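Local atomic coordinates of ecto-NAD+ glycohydrolase (CD38 molecule) (Bos taurus, PDB entry 3GC6), a protein that belongs to the ADP-ribosyl cyclase family of CD38-like ectoenzymes, disulfide-bonded and glycosylated proteins that pair a mainly helical part with a parallel beta sheet. Residues N163-V168 with V195-W200; N9-A14 with R138-T143; K22-R27 with G112-G117; N170-N175 with V202-K207; Q49-A54 with E66-L71. The protein carries 1 engineered substitution. All coordinates share one frame; numbering follows the deposited sequence.

Interaction 1 (N163-V168 with V195-W200)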
# COMPACT_ATOMS: atom_id res chain seq x y z
N ASN A 163 20.87 -10.14 13.42
CA ASN A 163 21.93 -10.87 12.73
C ASN A 163 23.07 -9.97 12.23
O ASN A 163 23.57 -9.15 13.02
CB ASN A 163 21.34 -11.77 11.65
CG ASN A 163 20.42 -12.84 12.25
OD1 ASN A 163 20.56 -13.18 13.41
ND2 ASN A 163 19.51 -13.36 11.46
N THR A 164 23.50 -10.09 10.98
CA THR A 164 24.66 -9.30 10.56
C THR A 164 24.24 -7.92 10.08
O THR A 164 23.35 -7.81 9.24
CB THR A 164 25.46 -10.01 9.45
OG1 THR A 164 26.05 -11.19 10.01
CG2 THR A 164 26.58 -9.10 8.92
N VAL A 165 24.87 -6.88 10.64
CA VAL A 165 24.66 -5.50 10.15
C VAL A 165 25.97 -4.98 9.55
O VAL A 165 27.06 -5.43 9.94
CB VAL A 165 24.14 -4.51 11.22
CG1 VAL A 165 22.84 -5.05 11.85
CG2 VAL A 165 25.18 -4.27 12.29
N ARG A 166 25.86 -4.02 8.63
CA ARG A 166 27.04 -3.48 7.94
C ARG A 166 27.06 -1.98 8.15
O ARG A 166 26.01 -1.34 8.19
CB ARG A 166 26.99 -3.84 6.45
CG ARG A 166 27.06 -5.37 6.24
CD ARG A 166 26.44 -5.88 4.95
NE ARG A 166 26.78 -7.30 4.81
CZ ARG A 166 25.97 -8.29 5.16
NH1 ARG A 166 24.76 -8.00 5.63
NH2 ARG A 166 26.36 -9.56 5.03
N VAL A 167 28.24 -1.42 8.42
CA VAL A 167 28.37 0.05 8.41
C VAL A 167 29.40 0.49 7.38
O VAL A 167 30.46 -0.14 7.23
CB VAL A 167 28.70 0.66 9.80
CG1 VAL A 167 30.03 0.14 10.34
CG2 VAL A 167 28.73 2.19 9.74
N VAL A 168 29.08 1.56 6.67
CA VAL A 168 29.99 2.16 5.67
C VAL A 168 30.56 3.45 6.25
O VAL A 168 29.84 4.41 6.51
CB VAL A 168 29.20 2.51 4.41
CG1 VAL A 168 30.12 3.03 3.32
CG2 VAL A 168 28.47 1.27 3.89
N VAL A 195 24.08 -8.84 17.98
CA VAL A 195 24.21 -8.79 16.51
C VAL A 195 25.71 -8.86 16.14
O VAL A 195 26.57 -8.82 17.03
CB VAL A 195 23.51 -7.56 15.88
CG1 VAL A 195 22.07 -7.47 16.34
CG2 VAL A 195 24.25 -6.28 16.22
N GLU A 196 26.01 -8.99 14.85
CA GLU A 196 27.38 -8.94 14.39
C GLU A 196 27.49 -7.74 13.48
O GLU A 196 26.58 -7.46 12.67
CB GLU A 196 27.80 -10.21 13.64
CG GLU A 196 27.54 -11.47 14.47
CD GLU A 196 28.24 -12.69 13.95
OE1 GLU A 196 28.95 -12.58 12.93
OE2 GLU A 196 28.08 -13.76 14.59
N LEU A 197 28.58 -7.00 13.61
CA LEU A 197 28.72 -5.79 12.82
C LEU A 197 29.98 -5.85 11.98
O LEU A 197 31.08 -6.14 12.50
CB LEU A 197 28.73 -4.56 13.73
CG LEU A 197 28.78 -3.18 13.06
CD1 LEU A 197 28.06 -2.13 13.94
CD2 LEU A 197 30.22 -2.77 12.77
N GLU A 198 29.81 -5.57 10.69
CA GLU A 198 30.95 -5.41 9.80
C GLU A 198 31.07 -3.95 9.42
O GLU A 198 30.09 -3.32 8.96
CB GLU A 198 30.76 -6.19 8.51
CG GLU A 198 30.57 -7.63 8.68
CD GLU A 198 30.25 -8.29 7.34
OE1 GLU A 198 30.26 -7.59 6.29
OE2 GLU A 198 29.99 -9.49 7.37
N ALA A 199 32.28 -3.41 9.58
CA ALA A 199 32.56 -2.04 9.15
C ALA A 199 33.49 -2.07 7.96
O ALA A 199 34.44 -2.86 7.92
CB ALA A 199 33.19 -1.26 10.26
N TRP A 200 33.20 -1.21 7.01
CA TRP A 200 33.99 -1.06 5.81
C TRP A 200 34.47 0.39 5.75
O TRP A 200 33.64 1.31 5.69
CB TRP A 200 33.08 -1.37 4.61
CG TRP A 200 32.58 -2.80 4.62
CD1 TRP A 200 31.44 -3.28 5.21
CD2 TRP A 200 33.23 -3.91 4.00
NE1 TRP A 200 31.34 -4.65 5.00
CE2 TRP A 200 32.43 -5.06 4.27
CE3 TRP A 200 34.41 -4.06 3.27
CZ2 TRP A 200 32.78 -6.33 3.81
CZ3 TRP A 200 34.75 -5.34 2.79
CH2 TRP A 200 33.93 -6.45 3.07
O HOH W 1 29.40 -7.99 3.60
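Strands 164-170 and 196-203 are the two inner, adjacent strands of a four-stranded parallel sheet, and helix 182-187 lies in the connection between them to complete a beta-alpha-beta unit. Val167, Val165 and Glu198 lose the most surface to the pairing. Both valines lie on the same face as Leu197 and Ala199. Val165 holds CG2 in the crowded position between its backbone N and carbonyl carbon (chi1 -56°); its side chain and that of Leu197 cross obliquely, with Val165 CG2 3.8 Å from Leu197 CB. Val167 places CG1 in the equivalent crowded position (chi1 61°). From there Val167 CG1 touches Leu197 CD2 at 3.8 Å and presses on Ala199 CB at 3.5 Å, tighter than ordinary van der Waals contact. Phe86, on strand 85-88, packs against both valines.

On the other face Glu198 stands extended alongside Arg166, both pointing the same way. Their salt bridge is long, 3.8 Å from Arg166 NE to Glu198 OE1, and purely electrostatic, because the oxygen lies well out of the guanidinium plane and no N-H aims at it. A water does the directed bonding instead: it accepts from Arg166 NE at 3.0 Å, in the guanidinium plane, and donates to Glu198 OE1 at 2.9 Å. Thr164 CG2 lies over one guanidinium face, toward its rim, and also meets Glu198 OE2, which has a weak, long ion pair with Arg233. Below these side chains the Glu198 backbone is bonded twice: its N-H goes to Val165 O, and its carbonyl oxygen takes Val167 N at 2.7 Å, nearly along the C=O axis.

Interaction 2 (N9-A14 with R138-T143)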
# COMPACT_ATOMS: atom_id res chain seq x y z
N ASN A 9 10.82 34.46 11.55
CA ASN A 9 12.16 34.37 11.01
C ASN A 9 13.24 34.39 12.08
O ASN A 9 14.40 34.60 11.78
CB ASN A 9 12.41 35.49 9.99
CG ASN A 9 13.64 35.25 9.14
OD1 ASN A 9 13.94 34.11 8.77
ND2 ASN A 9 14.37 36.34 8.81
N ARG A 10 12.86 34.14 13.34
CA ARG A 10 13.79 34.26 14.46
C ARG A 10 14.85 33.17 14.55
O ARG A 10 15.86 33.34 15.27
CB ARG A 10 13.02 34.34 15.78
CG ARG A 10 12.31 33.05 16.18
CD ARG A 10 11.36 33.29 17.35
NE ARG A 10 10.65 32.08 17.79
CZ ARG A 10 9.51 31.64 17.24
NH1 ARG A 10 8.95 32.28 16.22
NH2 ARG A 10 8.93 30.55 17.71
N TRP A 11 14.63 32.05 13.88
CA TRP A 11 15.56 30.95 13.98
C TRP A 11 16.74 31.07 13.03
O TRP A 11 16.68 31.80 12.04
CB TRP A 11 14.82 29.63 13.70
CG TRP A 11 13.62 29.42 14.57
CD1 TRP A 11 12.31 29.33 14.16
CD2 TRP A 11 13.61 29.24 16.00
NE1 TRP A 11 11.48 29.09 15.25
CE2 TRP A 11 12.26 29.06 16.39
CE3 TRP A 11 14.61 29.21 16.97
CZ2 TRP A 11 11.88 28.85 17.72
CZ3 TRP A 11 14.24 29.02 18.30
CH2 TRP A 11 12.88 28.84 18.66
N HIS A 12 17.80 30.32 13.32
CA HIS A 12 19.02 30.34 12.50
C HIS A 12 19.06 29.28 11.39
O HIS A 12 19.93 29.31 10.51
CB HIS A 12 20.25 30.17 13.39
CG HIS A 12 20.48 31.32 14.32
ND1 HIS A 12 19.82 31.45 15.52
CD2 HIS A 12 21.28 32.41 14.20
CE1 HIS A 12 20.21 32.57 16.12
NE2 HIS A 12 21.10 33.17 15.34
N GLY A 13 18.13 28.32 11.42
CA GLY A 13 18.12 27.31 10.40
C GLY A 13 17.13 27.60 9.27
O GLY A 13 16.25 28.46 9.39
N ALA A 14 17.30 26.92 8.15
CA ALA A 14 16.40 27.11 7.04
C ALA A 14 14.95 26.71 7.40
O ALA A 14 14.70 25.82 8.22
CB ALA A 14 16.89 26.30 5.84
N ARG A 138 22.72 23.64 16.54
CA ARG A 138 23.86 24.22 17.27
C ARG A 138 23.55 25.61 17.82
O ARG A 138 23.89 25.91 18.96
CB ARG A 138 25.11 24.25 16.38
CG ARG A 138 26.44 24.49 17.12
CD ARG A 138 27.65 24.29 16.18
NE ARG A 138 28.91 24.44 16.92
CZ ARG A 138 30.13 24.44 16.36
NH1 ARG A 138 30.27 24.29 15.05
NH2 ARG A 138 31.20 24.58 17.13
N LYS A 139 22.93 26.45 17.01
CA LYS A 139 22.70 27.85 17.39
C LYS A 139 21.41 28.09 18.17
O LYS A 139 21.30 29.08 18.91
CB LYS A 139 22.69 28.75 16.15
CG LYS A 139 24.04 28.81 15.38
CD LYS A 139 23.97 29.86 14.27
CE LYS A 139 25.18 29.81 13.32
NZ LYS A 139 24.99 28.79 12.26
N ASP A 140 20.41 27.22 18.00
CA ASP A 140 19.13 27.47 18.66
C ASP A 140 18.81 26.47 19.74
O ASP A 140 18.69 26.83 20.89
CB ASP A 140 17.98 27.53 17.64
CG ASP A 140 18.13 28.65 16.64
OD1 ASP A 140 18.38 29.82 17.07
OD2 ASP A 140 18.04 28.37 15.43
N CYS A 141 18.65 25.20 19.38
CA CYS A 141 18.30 24.17 20.36
C CYS A 141 18.51 22.81 19.75
O CYS A 141 18.17 22.59 18.60
CB CYS A 141 16.84 24.32 20.82
SG CYS A 141 15.63 24.15 19.50
N ARG A 142 19.08 21.90 20.54
CA ARG A 142 19.18 20.50 20.10
C ARG A 142 17.82 19.79 20.07
O ARG A 142 17.62 18.86 19.26
CB ARG A 142 20.18 19.76 21.01
CG ARG A 142 21.57 20.28 20.83
CD ARG A 142 22.60 19.57 21.71
NE ARG A 142 23.87 20.30 21.67
CZ ARG A 142 25.06 19.75 21.91
NH1 ARG A 142 25.15 18.46 22.19
NH2 ARG A 142 26.16 20.50 21.84
N THR A 143 16.90 20.24 20.92
CA THR A 143 15.62 19.59 21.13
C THR A 143 14.58 20.18 20.17
O THR A 143 13.50 20.62 20.60
CB THR A 143 15.14 19.76 22.60
OG1 THR A 143 15.23 21.13 22.98
CG2 THR A 143 16.03 18.92 23.55
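Asp140 is the tight centre of this contact, with its carboxylate gripped by two N-H groups of a single residue, His12. The backbone N of His12 donates to Asp140 OD2 at 2.9 Å, in a nearly straight bond. The imidazole ND1 of the same histidine donates to Asp140 OD1 at 2.7 Å, and both oxygens use their syn lone pairs. His12 CG sits anti to its own carbonyl carbon (chi1 -67°), which sets the ring beside the backbone N, and chi2 (82°) turns ND1 to Asp140; OD1 meets the ring almost in plane. Asp140 OD2 also accepts from Asp136 N, so the carboxylate is well fixed. Trp11 packs beside the carboxylate, presenting its indole edge, with Trp11 CE3 3.6 Å from Asp140 CG and the two planes 73° apart.

This is a His-carboxylate hydrogen bond at the surface, and it fastens the N-terminal segment to the loop between strand 133-134 and helix 145-159. The next residue in that loop, Cys141, is disulfide-bonded to Cys61, and Trp11 rests on Pro60 and Cys61. ND1 carries the proton it donates, and the nearby carboxylate may raise the pKa of the imidazole.

The solvent side is looser. Lys139 crosses His12 at about a right angle, with Lys139 CB over one face, 4.2 Å from the ring centroid, in a CH-pi contact. Further out, Lys139 CD passes 3.7 Å from His12 CD2, and both side chains are exposed; the chain then bends at its last torsion, leaving Lys139 NZ 6.6 Å from His12 NE2.

Interaction 3 (K22-R27 with G112-G117)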
# COMPACT_ATOMS: atom_id res chain seq x y z
N LYS A 22 2.25 17.62 1.04
CA LYS A 22 2.11 16.97 -0.27
C LYS A 22 3.26 15.99 -0.47
O LYS A 22 3.06 14.86 -0.96
CB LYS A 22 2.10 17.98 -1.40
CG LYS A 22 1.96 17.29 -2.78
CD LYS A 22 2.05 18.28 -3.91
CE LYS A 22 3.48 18.56 -4.28
NZ LYS A 22 3.53 19.08 -5.67
N ILE A 23 4.46 16.43 -0.10
CA ILE A 23 5.63 15.60 -0.31
C ILE A 23 5.51 14.31 0.51
O ILE A 23 5.78 13.22 0.00
CB ILE A 23 6.92 16.35 0.04
CG1 ILE A 23 7.10 17.52 -0.93
CG2 ILE A 23 8.13 15.42 0.01
CD1 ILE A 23 8.13 18.55 -0.46
N ILE A 24 5.15 14.45 1.79
CA ILE A 24 4.98 13.28 2.65
C ILE A 24 4.01 12.28 2.02
O ILE A 24 4.31 11.10 1.88
CB ILE A 24 4.45 13.67 4.03
CG1 ILE A 24 5.52 14.49 4.75
CG2 ILE A 24 4.08 12.43 4.82
CD1 ILE A 24 6.82 13.74 4.95
N GLN A 25 2.85 12.81 1.63
CA GLN A 25 1.74 12.02 1.04
C GLN A 25 2.25 11.28 -0.17
O GLN A 25 2.08 10.06 -0.28
CB GLN A 25 0.59 12.95 0.61
CG GLN A 25 -0.54 12.21 -0.19
CD GLN A 25 -0.46 12.39 -1.72
OE1 GLN A 25 -0.35 11.41 -2.48
NE2 GLN A 25 -0.52 13.64 -2.17
N GLU A 26 2.87 12.01 -1.09
CA GLU A 26 3.31 11.39 -2.33
C GLU A 26 4.36 10.31 -2.03
O GLU A 26 4.34 9.22 -2.61
CB GLU A 26 3.86 12.41 -3.32
CG GLU A 26 2.83 13.36 -3.93
CD GLU A 26 3.45 14.33 -4.92
OE1 GLU A 26 4.70 14.41 -4.99
OE2 GLU A 26 2.68 15.03 -5.62
N ARG A 27 5.32 10.63 -1.16
CA ARG A 27 6.38 9.66 -0.85
C ARG A 27 5.81 8.41 -0.19
O ARG A 27 6.28 7.29 -0.44
CB ARG A 27 7.45 10.32 0.03
CG ARG A 27 8.30 11.30 -0.74
CD ARG A 27 9.37 11.90 0.16
NE ARG A 27 10.29 12.75 -0.59
CZ ARG A 27 11.41 13.28 -0.08
NH1 ARG A 27 11.72 13.09 1.20
NH2 ARG A 27 12.20 14.02 -0.87
N GLY A 112 12.02 6.99 7.19
CA GLY A 112 13.26 7.60 6.72
C GLY A 112 13.10 8.09 5.29
O GLY A 112 13.63 9.14 4.91
N TYR A 113 12.39 7.32 4.48
CA TYR A 113 12.14 7.71 3.10
C TYR A 113 11.26 8.96 3.02
O TYR A 113 11.53 9.88 2.23
CB TYR A 113 11.50 6.52 2.36
CG TYR A 113 11.25 6.77 0.89
CD1 TYR A 113 12.25 6.52 -0.04
CD2 TYR A 113 10.02 7.21 0.42
CE1 TYR A 113 12.03 6.74 -1.41
CE2 TYR A 113 9.79 7.42 -0.95
CZ TYR A 113 10.81 7.19 -1.85
OH TYR A 113 10.59 7.40 -3.22
N LEU A 114 10.20 9.01 3.84
CA LEU A 114 9.36 10.22 3.82
C LEU A 114 10.18 11.47 4.15
O LEU A 114 9.99 12.51 3.52
CB LEU A 114 8.24 10.11 4.85
CG LEU A 114 6.90 9.56 4.43
CD1 LEU A 114 6.99 8.43 3.44
CD2 LEU A 114 5.94 9.29 5.66
N ALA A 115 11.04 11.38 5.17
CA ALA A 115 11.66 12.57 5.76
C ALA A 115 12.99 12.97 5.13
O ALA A 115 13.44 14.08 5.29
CB ALA A 115 11.85 12.32 7.27
N ASP A 116 13.61 12.07 4.36
CA ASP A 116 14.97 12.31 3.87
C ASP A 116 15.04 13.62 3.10
O ASP A 116 14.25 13.83 2.16
CB ASP A 116 15.36 11.17 2.93
CG ASP A 116 16.87 11.12 2.64
OD1 ASP A 116 17.66 11.78 3.33
OD2 ASP A 116 17.23 10.39 1.71
N GLY A 117 15.98 14.48 3.50
CA GLY A 117 16.18 15.75 2.79
C GLY A 117 15.21 16.86 3.11
O GLY A 117 15.39 17.99 2.62
O HOH W 2 14.70 15.19 -0.71
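Arg27 NH1 is the centre of the first shell, donating to two backbone carbonyls at once. Its bond to Asp116 O is 2.8 Å long and nearly straight, in the guanidinium plane and on a lone pair of the oxygen. The second, from Arg27 NH1 to Leu114 O at 3.0 Å, is more bent, with the donor standing 61° above the carbonyl plane. Arg27 NH2 adds an indirect link: a water accepts from it at 2.8 Å and donates to Asp116 O.

Here an arginine of helix 20-35 binds carbonyls at the C-terminal end of helix 110-115, where Asp116 is the first residue to leave helical geometry. Its positive charge would probably be favoured by the negative end of the helix dipole. The arginine reaches that far because its chain runs extended from CG to NE.

Around this polar tip, apolar groups pack between the helices. Arg27 CB lies 3.9 Å from both Tyr113 CE2 and Leu114 CD1. One turn back, Ile24 crosses Leu114 at about a right angle, Ile24 CG2 against Leu114 CD2 at 3.7 Å. Further out, Ile47 and Phe51 of helix 44-55 pack on Leu114 and Ile24 respectively.

Interaction 4 (N170-N175 with V202-K207). With NAG (2-acetamido-2-deoxy-beta-D-glucopyranose), chain C.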
# COMPACT_ATOMS: atom_id res chain seq x y z
N ASN A 170 34.05 6.39 6.35
CA ASN A 170 34.86 7.18 5.40
C ASN A 170 36.34 7.11 5.72
O ASN A 170 36.79 7.76 6.66
CB ASN A 170 34.37 8.62 5.46
CG ASN A 170 34.85 9.44 4.27
OD1 ASN A 170 35.99 9.29 3.81
ND2 ASN A 170 33.95 10.30 3.77
N GLY A 171 37.06 6.30 4.95
CA GLY A 171 38.50 6.11 5.10
C GLY A 171 39.29 7.32 4.63
O GLY A 171 40.52 7.33 4.79
N SER A 172 38.61 8.32 4.08
CA SER A 172 39.29 9.55 3.64
C SER A 172 39.19 10.68 4.67
O SER A 172 39.64 11.80 4.42
CB SER A 172 38.84 9.98 2.23
OG SER A 172 39.44 9.13 1.27
N LEU A 173 38.63 10.38 5.84
CA LEU A 173 38.62 11.33 6.94
C LEU A 173 39.68 10.90 7.94
O LEU A 173 40.07 9.74 7.98
CB LEU A 173 37.24 11.34 7.62
CG LEU A 173 36.05 11.81 6.78
CD1 LEU A 173 34.75 11.74 7.62
CD2 LEU A 173 36.26 13.21 6.20
N GLU A 174 40.16 11.85 8.73
CA GLU A 174 41.15 11.55 9.77
C GLU A 174 40.58 10.58 10.80
O GLU A 174 41.26 9.65 11.24
CB GLU A 174 41.63 12.84 10.46
CG GLU A 174 43.02 12.71 11.08
CD GLU A 174 44.10 12.39 10.04
OE1 GLU A 174 44.15 13.09 9.00
OE2 GLU A 174 44.88 11.45 10.25
N ASN A 175 39.31 10.77 11.13
CA ASN A 175 38.62 9.86 12.04
C ASN A 175 37.33 9.32 11.45
O ASN A 175 36.30 9.99 11.43
CB ASN A 175 38.40 10.52 13.39
CG ASN A 175 39.71 10.91 14.04
OD1 ASN A 175 40.00 12.10 14.21
ND2 ASN A 175 40.56 9.93 14.36
N VAL A 202 36.08 3.09 3.56
CA VAL A 202 36.24 3.22 2.12
C VAL A 202 36.82 4.60 1.82
O VAL A 202 36.37 5.61 2.37
CB VAL A 202 34.86 3.02 1.41
CG1 VAL A 202 35.06 3.08 -0.11
CG2 VAL A 202 34.27 1.65 1.79
N HIS A 203 37.85 4.65 0.97
CA HIS A 203 38.51 5.91 0.68
C HIS A 203 38.22 6.31 -0.76
O HIS A 203 37.80 5.49 -1.58
CB HIS A 203 40.04 5.83 0.90
CG HIS A 203 40.75 4.88 -0.01
ND1 HIS A 203 41.06 5.20 -1.33
CD2 HIS A 203 41.20 3.62 0.19
CE1 HIS A 203 41.66 4.17 -1.89
NE2 HIS A 203 41.76 3.20 -1.00
N ASP A 204 38.45 7.58 -1.03
CA ASP A 204 38.18 8.10 -2.36
C ASP A 204 39.23 7.70 -3.38
O ASP A 204 40.39 7.53 -3.03
CB ASP A 204 37.95 9.58 -2.26
CG ASP A 204 36.62 9.88 -1.61
OD1 ASP A 204 35.59 9.56 -2.24
OD2 ASP A 204 36.59 10.39 -0.48
N THR A 205 38.79 7.50 -4.63
CA THR A 205 39.66 6.97 -5.67
C THR A 205 40.94 7.82 -5.78
O THR A 205 40.87 9.05 -5.79
CB THR A 205 38.91 6.84 -7.05
OG1 THR A 205 39.74 6.18 -8.02
CG2 THR A 205 38.49 8.21 -7.58
N GLY A 206 42.08 7.16 -5.78
CA GLY A 206 43.37 7.83 -5.99
C GLY A 206 43.90 8.65 -4.84
O GLY A 206 44.93 9.31 -4.96
N LYS A 207 43.21 8.63 -3.71
CA LYS A 207 43.70 9.33 -2.53
C LYS A 207 43.99 8.31 -1.42
O LYS A 207 43.11 7.54 -1.04
CB LYS A 207 42.68 10.38 -2.07
CG LYS A 207 42.47 11.49 -3.11
CD LYS A 207 41.59 12.64 -2.59
CE LYS A 207 40.10 12.35 -2.74
NZ LYS A 207 39.65 12.26 -4.17
C1 NAG C . 34.38 11.31 2.79
C2 NAG C . 33.61 10.96 1.51
C3 NAG C . 33.73 12.12 0.51
C4 NAG C . 33.47 13.50 1.13
C5 NAG C . 34.25 13.64 2.43
C6 NAG C . 33.95 14.95 3.18
C7 NAG C . 33.44 8.58 0.94
C8 NAG C . 34.17 7.36 0.46
N2 NAG C . 34.13 9.73 0.89
O3 NAG C . 32.90 11.90 -0.61
O4 NAG C . 33.86 14.54 0.21
O5 NAG C . 33.90 12.56 3.27
O6 NAG C . 32.56 15.11 3.36
O7 NAG C . 32.28 8.49 1.34
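Asn170 and Asp204 turn their side chains to the first sugar of an N-linked glycan, and Asn170-Gly171-Ser172 is its Asn-X-Ser sequon. Asn170 holds CG anti to its backbone N (chi1 -164°), which carries the amide out toward the sugar, and chi2 (-38°) turns OD1 back to the turn. ND2 is joined covalently to NAG C1 and hydrogen-bonds Lys89 O, while OD1 accepts from Ser172 N at 2.8 Å, closing an Asx turn within the type I turn from Asn170 to Leu173.

Ser172 points the other way, across to the second segment. Ser172 OG, anti to the serine carbonyl carbon, accepts from Asp204 N at 2.9 Å in an almost straight bond. The same Ser172 OG packs at 3.4 Å against His203 CB. Asp204 in turn bends back toward the glycan: Asp204 OD2 lies 3.5 Å from Ser172 CB and receives NAG N2 at 2.9 Å, while OD1 forms a salt bridge with Arg240. Behind them the parallel pairing of strands 164-170 and 196-203 runs out at Gly171, whose N reaches Val202 O at 2.8 Å from 56° above the carbonyl plane. His203 turns its ring away from Ser172, and its ND1 donates to Asp204 O at 3.0 Å. That oxygen also takes Lys207 N in the type II turn from Asp204 to Lys207.

The bonds at OD1 and ND2 should hold the Asn170 amide in place, while the acetamido N-H, bound by a carboxylate that Arg240 probably keeps ionised, probably limits turning about the ND2-C1 bond.

Interaction 5 (Q49-A54 with E66-L71)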
# COMPACT_ATOMS: atom_id res chain seq x y z
N GLN A 49 -1.00 12.26 8.91
CA GLN A 49 -1.67 13.00 9.97
C GLN A 49 -0.87 12.90 11.29
O GLN A 49 -0.73 13.91 12.02
CB GLN A 49 -3.11 12.50 10.14
CG GLN A 49 -3.97 12.97 8.96
CD GLN A 49 -5.35 12.35 8.96
OE1 GLN A 49 -5.58 11.36 9.65
NE2 GLN A 49 -6.26 12.91 8.17
N ALA A 50 -0.35 11.70 11.60
CA ALA A 50 0.47 11.50 12.82
C ALA A 50 1.77 12.31 12.75
O ALA A 50 2.22 12.84 13.77
CB ALA A 50 0.78 10.02 13.03
N PHE A 51 2.39 12.36 11.57
CA PHE A 51 3.64 13.11 11.42
C PHE A 51 3.37 14.58 11.75
O PHE A 51 4.08 15.21 12.55
CB PHE A 51 4.13 12.94 9.96
CG PHE A 51 5.63 13.07 9.78
CD1 PHE A 51 6.30 12.23 8.91
CD2 PHE A 51 6.35 14.02 10.49
CE1 PHE A 51 7.70 12.33 8.73
CE2 PHE A 51 7.75 14.12 10.31
CZ PHE A 51 8.41 13.27 9.44
N MET A 52 2.33 15.14 11.13
CA MET A 52 1.98 16.55 11.38
C MET A 52 1.63 16.79 12.85
O MET A 52 2.09 17.77 13.46
CB MET A 52 0.82 16.99 10.45
CG MET A 52 1.13 16.68 8.97
SD MET A 52 2.63 17.61 8.43
CE MET A 52 2.11 19.16 8.87
N SER A 53 0.83 15.89 13.42
CA SER A 53 0.37 16.03 14.81
C SER A 53 1.56 16.07 15.77
O SER A 53 1.53 16.78 16.78
CB SER A 53 -0.55 14.87 15.16
OG SER A 53 -1.85 15.12 14.67
N ALA A 54 2.61 15.33 15.44
CA ALA A 54 3.76 15.21 16.33
C ALA A 54 4.36 16.58 16.66
O ALA A 54 4.82 16.79 17.79
CB ALA A 54 4.81 14.31 15.72
N GLU A 66 9.22 11.13 22.78
CA GLU A 66 7.86 10.62 23.00
C GLU A 66 6.85 11.27 22.05
O GLU A 66 5.82 10.68 21.73
CB GLU A 66 7.43 10.82 24.46
CG GLU A 66 8.26 10.04 25.50
CD GLU A 66 9.69 10.53 25.68
OE1 GLU A 66 9.94 11.76 25.65
OE2 GLU A 66 10.58 9.66 25.85
N ASP A 67 7.11 12.50 21.61
CA ASP A 67 6.25 13.15 20.62
C ASP A 67 6.09 12.31 19.33
O ASP A 67 5.11 12.46 18.60
CB ASP A 67 6.76 14.54 20.25
CG ASP A 67 6.59 15.55 21.40
OD1 ASP A 67 5.67 15.37 22.21
OD2 ASP A 67 7.38 16.50 21.45
N TYR A 68 7.07 11.44 19.06
CA TYR A 68 7.05 10.67 17.80
C TYR A 68 6.63 9.21 18.02
O TYR A 68 6.57 8.42 17.06
CB TYR A 68 8.43 10.72 17.16
CG TYR A 68 8.74 12.03 16.46
CD1 TYR A 68 8.03 12.41 15.30
CD2 TYR A 68 9.74 12.89 16.94
CE1 TYR A 68 8.31 13.60 14.63
CE2 TYR A 68 10.03 14.09 16.27
CZ TYR A 68 9.32 14.43 15.12
OH TYR A 68 9.63 15.60 14.45
N ASN A 69 6.31 8.84 19.26
CA ASN A 69 5.94 7.43 19.50
C ASN A 69 4.77 6.96 18.62
O ASN A 69 4.83 5.87 18.05
CB ASN A 69 5.69 7.13 21.01
CG ASN A 69 6.98 6.74 21.77
OD1 ASN A 69 6.99 5.74 22.50
ND2 ASN A 69 8.06 7.51 21.62
N SER A 70 3.71 7.76 18.49
CA SER A 70 2.54 7.37 17.67
C SER A 70 2.84 7.23 16.16
O SER A 70 2.31 6.34 15.47
CB SER A 70 1.37 8.34 17.89
OG SER A 70 0.90 8.27 19.23
N LEU A 71 3.69 8.11 15.65
CA LEU A 71 4.14 8.01 14.26
C LEU A 71 4.96 6.73 14.05
O LEU A 71 4.74 5.98 13.09
CB LEU A 71 5.00 9.23 13.92
CG LEU A 71 5.55 9.19 12.49
CD1 LEU A 71 4.48 9.28 11.39
CD2 LEU A 71 6.56 10.30 12.34
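Helix 44-55 runs against a 3-10 turn that leads into helix 69-74, and the backbones come close at two points: the CA atoms of Ala50 and Leu71 are 5.3 Å apart, those of Ala54 and Asp67 5.4 Å. Two alanines lie at the points of closest approach. Ala54 CB sits 3.4 Å from Asp67 O and 3.7 Å from Tyr68 CE1, and one turn earlier Ala50 CB meets Leu71 CA and Leu71 CD1.

Leu71, with CG anti to its backbone N (chi1 178°), divides its two methyls. Leu71 CD1 nestles against the helix backbone, 3.7 Å from Phe51 N. Leu71 CD2 lies over a face of the Phe51 ring, 4.0 Å from the centroid and 15° off the normal, a CH-pi contact. The two rings are more distant, Phe51 CE2 to Tyr68 CE1 4.4 Å.

Tyr68 is buried, and its OH is satisfied by hydrogen bonds with Tyr145 O and Trp120 NE1. Trp120 and Phe20 meet Phe51 edge-to-face, and Phe149 packs against Phe51, Tyr68 and Leu71. The whole is close helix packing at Ala50 and Ala54, within the aromatic-rich hydrophobic core formed with helices 20-35 and 145-159.

Interactions 3 and 5 lie in the helical part, centres 15 Å apart, and touch where Phe51 meets Ile24 and Ala115. Interaction 2 is a surface contact apart from both, 21 to 22 Å away centre to centre; the chain between its segments, 9-14 and 138-143, holds both of them. Interactions 1 and 4 belong to the parallel sheet, centres 19 Å apart: the same strand pair, 164-170 with 196-203, is joined along its length in interaction 1 and runs out in interaction 4 into the loops beside the glycan on Asn170. Interactions 1 and 5 are 30 Å apart centre to centre, on opposite sides of the chain's centre. Interactions 5, 3 and 2 close before 1 and 4 open, although strand 85-88 from that span joins the sheet.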